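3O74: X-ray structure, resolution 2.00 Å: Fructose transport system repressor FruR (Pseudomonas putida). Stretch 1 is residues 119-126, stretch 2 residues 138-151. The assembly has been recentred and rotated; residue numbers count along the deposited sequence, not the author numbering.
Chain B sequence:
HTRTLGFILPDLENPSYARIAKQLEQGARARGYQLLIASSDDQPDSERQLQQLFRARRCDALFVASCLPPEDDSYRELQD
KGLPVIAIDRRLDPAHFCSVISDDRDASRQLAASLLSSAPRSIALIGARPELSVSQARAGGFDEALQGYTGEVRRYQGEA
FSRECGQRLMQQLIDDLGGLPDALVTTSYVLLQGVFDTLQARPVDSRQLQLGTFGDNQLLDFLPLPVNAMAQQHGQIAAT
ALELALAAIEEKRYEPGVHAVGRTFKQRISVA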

# COMPACT_ATOMS: atom_id res chain seq x y z
N ALA B 119 -34.10 5.55 4.48
CA ALA B 119 -34.85 5.61 5.73
C ALA B 119 -34.46 4.47 6.67
O ALA B 119 -35.29 3.65 7.05
N PRO B 120 -33.17 4.41 7.05
CA PRO B 120 -32.70 3.37 7.97
C PRO B 120 -33.28 3.55 9.37
O PRO B 120 -33.52 4.68 9.80
N ARG B 121 -33.52 2.44 10.06
CA ARG B 121 -34.06 2.48 11.41
C ARG B 121 -32.94 2.72 12.41
O ARG B 121 -33.17 3.22 13.52
N SER B 122 -31.72 2.37 12.01
CA SER B 122 -30.55 2.53 12.85
C SER B 122 -29.34 2.85 11.98
O SER B 122 -29.20 2.32 10.88
N ILE B 123 -28.47 3.71 12.48
CA ILE B 123 -27.26 4.06 11.76
C ILE B 123 -26.10 4.17 12.74
O ILE B 123 -26.27 4.63 13.87
N ALA B 124 -24.92 3.75 12.30
CA ALA B 124 -23.76 3.77 13.18
C ALA B 124 -22.55 4.37 12.50
O ALA B 124 -22.43 4.37 11.28
N LEU B 125 -21.65 4.90 13.32
CA LEU B 125 -20.36 5.38 12.86
C LEU B 125 -19.28 4.53 13.52
O LEU B 125 -19.27 4.35 14.74
N ILE B 126 -18.38 3.99 12.71
CA ILE B 126 -17.23 3.28 13.23
C ILE B 126 -15.97 4.04 12.85
O ILE B 126 -15.69 4.26 11.67
N ARG B 138 -14.69 13.94 10.76
CA ARG B 138 -15.54 12.92 10.16
C ARG B 138 -16.73 12.56 11.05
O ARG B 138 -17.85 12.39 10.56
N ALA B 139 -16.51 12.47 12.35
CA ALA B 139 -17.60 12.27 13.29
C ALA B 139 -18.52 13.49 13.29
O ALA B 139 -19.73 13.37 13.45
N GLY B 140 -17.93 14.66 13.10
CA GLY B 140 -18.68 15.91 13.08
C GLY B 140 -19.63 16.00 11.90
O GLY B 140 -20.79 16.37 12.06
N GLY B 141 -19.13 15.65 10.72
CA GLY B 141 -19.95 15.66 9.52
C GLY B 141 -21.06 14.63 9.61
O GLY B 141 -22.19 14.88 9.16
N PHE B 142 -20.74 13.48 10.19
CA PHE B 142 -21.72 12.43 10.41
C PHE B 142 -22.88 12.91 11.28
O PHE B 142 -24.05 12.69 10.95
N ASP B 143 -22.57 13.58 12.38
CA ASP B 143 -23.60 14.13 13.26
C ASP B 143 -24.45 15.17 12.53
O ASP B 143 -25.67 15.18 12.67
N GLU B 144 -23.79 16.03 11.77
CA GLU B 144 -24.46 17.11 11.05
C GLU B 144 -25.56 16.59 10.13
O GLU B 144 -26.62 17.21 10.00
N ALA B 145 -25.31 15.46 9.48
CA ALA B 145 -26.28 14.87 8.57
C ALA B 145 -27.42 14.19 9.32
O ALA B 145 -28.44 13.83 8.74
N LEU B 146 -27.23 14.01 10.63
CA LEU B 146 -28.22 13.33 11.45
C LEU B 146 -29.27 14.26 12.05
O LEU B 146 -30.21 13.81 12.69
N GLN B 147 -29.10 15.56 11.83
CA GLN B 147 -30.10 16.53 12.29
C GLN B 147 -31.48 16.15 11.77
O GLN B 147 -31.66 15.96 10.56
N GLY B 148 -32.44 16.04 12.67
CA GLY B 148 -33.79 15.65 12.31
C GLY B 148 -34.01 14.16 12.16
O GLY B 148 -35.08 13.72 11.74
N TYR B 149 -32.99 13.37 12.50
CA TYR B 149 -33.09 11.91 12.45
C TYR B 149 -33.66 11.37 13.76
O TYR B 149 -33.24 11.76 14.85
N THR B 150 -34.61 10.45 13.65
CA THR B 150 -35.33 9.94 14.82
C THR B 150 -35.01 8.48 15.16
O THR B 150 -35.53 7.94 16.13
N GLY B 151 -34.15 7.86 14.35
CA GLY B 151 -33.79 6.46 14.55
C GLY B 151 -32.73 6.23 15.61
O GLY B 151 -32.38 7.14 16.36

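Strand 122-126 runs nearly antiparallel to helix 138-144, and strand alternation sets the first rule: Ile123 and Leu125 point toward the helix side, Ser122 and Ala124 away. Leu125, with chi1 t and chi2 p, lays its CB over one face of the Phe142 ring, 3.8 Å from the ring centroid and 9° off its normal, a CH-pi contact, while its CD2 reaches Ala139 CB at 3.8 Å. Phe142 is itself t; its CA-to-CB bond points toward the strand, and with chi2 at 85° the ring offers one face to Leu125 CB. Ile123, t at both chi angles, spans three partners. Ile123 CD1 lies 3.9 Å from Phe142 CE1, and Ile123 CG2 is 4.1 Å from Leu146 CD2 and 3.8 Å from Tyr149 CE2.

After a type II turn from Leu146 to Tyr149, with Gly148 at positive phi, the chain closes on stretch 1. Tyr149 points toward stretch 1 and, with chi1 t and chi2 at 74°, its OH donates a 2.6 Å hydrogen bond to Pro120 O, in the loop before the strand, the one polar bond across the contact. Its ring packs against Ile123 while its hydroxyl satisfies a loop carbonyl. Gly151 lies beside it, its CA 3.5 Å from Arg121 O; a CB there would clash with that oxygen and with Tyr149 OH.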

# COMPACT_ATOMS: atom_id res chain seq x y z
CB ALA B 119 -36.35 5.57 5.46
CB PRO B 120 -31.18 3.58 7.99
CG PRO B 120 -30.99 5.01 7.62
CD PRO B 120 -32.08 5.32 6.64
CB ARG B 121 -34.79 1.16 11.71
CG ARG B 121 -35.96 1.29 12.66
CD ARG B 121 -35.53 1.22 14.11
NE ARG B 121 -35.54 2.52 14.77
CZ ARG B 121 -35.61 2.69 16.08
NH1 ARG B 121 -35.68 1.63 16.88
NH2 ARG B 121 -35.62 3.91 16.61
CB SER B 122 -30.29 1.26 13.66
OG SER B 122 -30.07 0.15 12.81
CB ILE B 123 -27.42 5.39 10.99
CG1 ILE B 123 -26.19 5.65 10.12
CG2 ILE B 123 -27.68 6.55 11.94
CD1 ILE B 123 -26.39 6.76 9.10
CB ALA B 124 -23.45 2.37 13.68
CB LEU B 125 -20.16 6.84 13.24
CG LEU B 125 -18.76 7.37 12.98
CD1 LEU B 125 -18.61 7.79 11.53
CD2 LEU B 125 -18.45 8.54 13.92
CB ILE B 126 -17.17 1.84 12.69
CG1 ILE B 126 -18.17 0.96 13.44
CG2 ILE B 126 -15.76 1.27 12.82
CD1 ILE B 126 -18.23 -0.48 12.94
CB ARG B 138 -14.70 11.69 9.78
CG ARG B 138 -13.58 12.03 8.78
CD ARG B 138 -12.61 10.88 8.53
NE ARG B 138 -11.50 11.32 7.68
CZ ARG B 138 -10.49 10.55 7.28
NH1 ARG B 138 -10.44 9.28 7.66
NH2 ARG B 138 -9.53 11.05 6.52
CB ALA B 139 -17.07 12.01 14.69
CB PHE B 142 -21.04 11.20 11.03
CG PHE B 142 -21.98 10.11 11.44
CD1 PHE B 142 -22.41 9.16 10.52
CD2 PHE B 142 -22.43 10.01 12.75
CE1 PHE B 142 -23.27 8.14 10.90
CE2 PHE B 142 -23.29 9.00 13.13
CZ PHE B 142 -23.71 8.06 12.21
CB ASP B 143 -22.98 14.78 14.50
CG ASP B 143 -22.35 13.76 15.44
OD1 ASP B 143 -22.64 12.55 15.29
OD2 ASP B 143 -21.58 14.17 16.32
CB GLU B 144 -23.44 17.93 10.26
CG GLU B 144 -24.02 18.69 9.08
CD GLU B 144 -24.35 20.13 9.40
OE1 GLU B 144 -23.70 20.71 10.30
OE2 GLU B 144 -25.24 20.69 8.74
CB ALA B 145 -25.61 13.88 7.63
CB LEU B 146 -27.54 12.52 12.56
CG LEU B 146 -26.72 11.33 12.08
CD1 LEU B 146 -26.34 10.44 13.25
CD2 LEU B 146 -27.50 10.54 11.04
CB GLN B 147 -29.72 17.95 11.85
CG GLN B 147 -28.85 18.70 12.84
CD GLN B 147 -29.63 19.22 14.04
OE1 GLN B 147 -30.72 19.78 13.88
NE2 GLN B 147 -29.07 19.05 15.23
CB TYR B 149 -31.73 11.27 12.16
CG TYR B 149 -31.76 9.76 12.00
CD1 TYR B 149 -32.29 9.18 10.85
CD2 TYR B 149 -31.25 8.93 12.99
CE1 TYR B 149 -32.31 7.80 10.70
CE2 TYR B 149 -31.27 7.55 12.84
CZ TYR B 149 -31.80 6.99 11.70
OH TYR B 149 -31.82 5.62 11.55
CB THR B 150 -36.85 10.09 14.64
OG1 THR B 150 -37.28 9.31 13.52
CG2 THR B 150 -37.21 11.55 14.40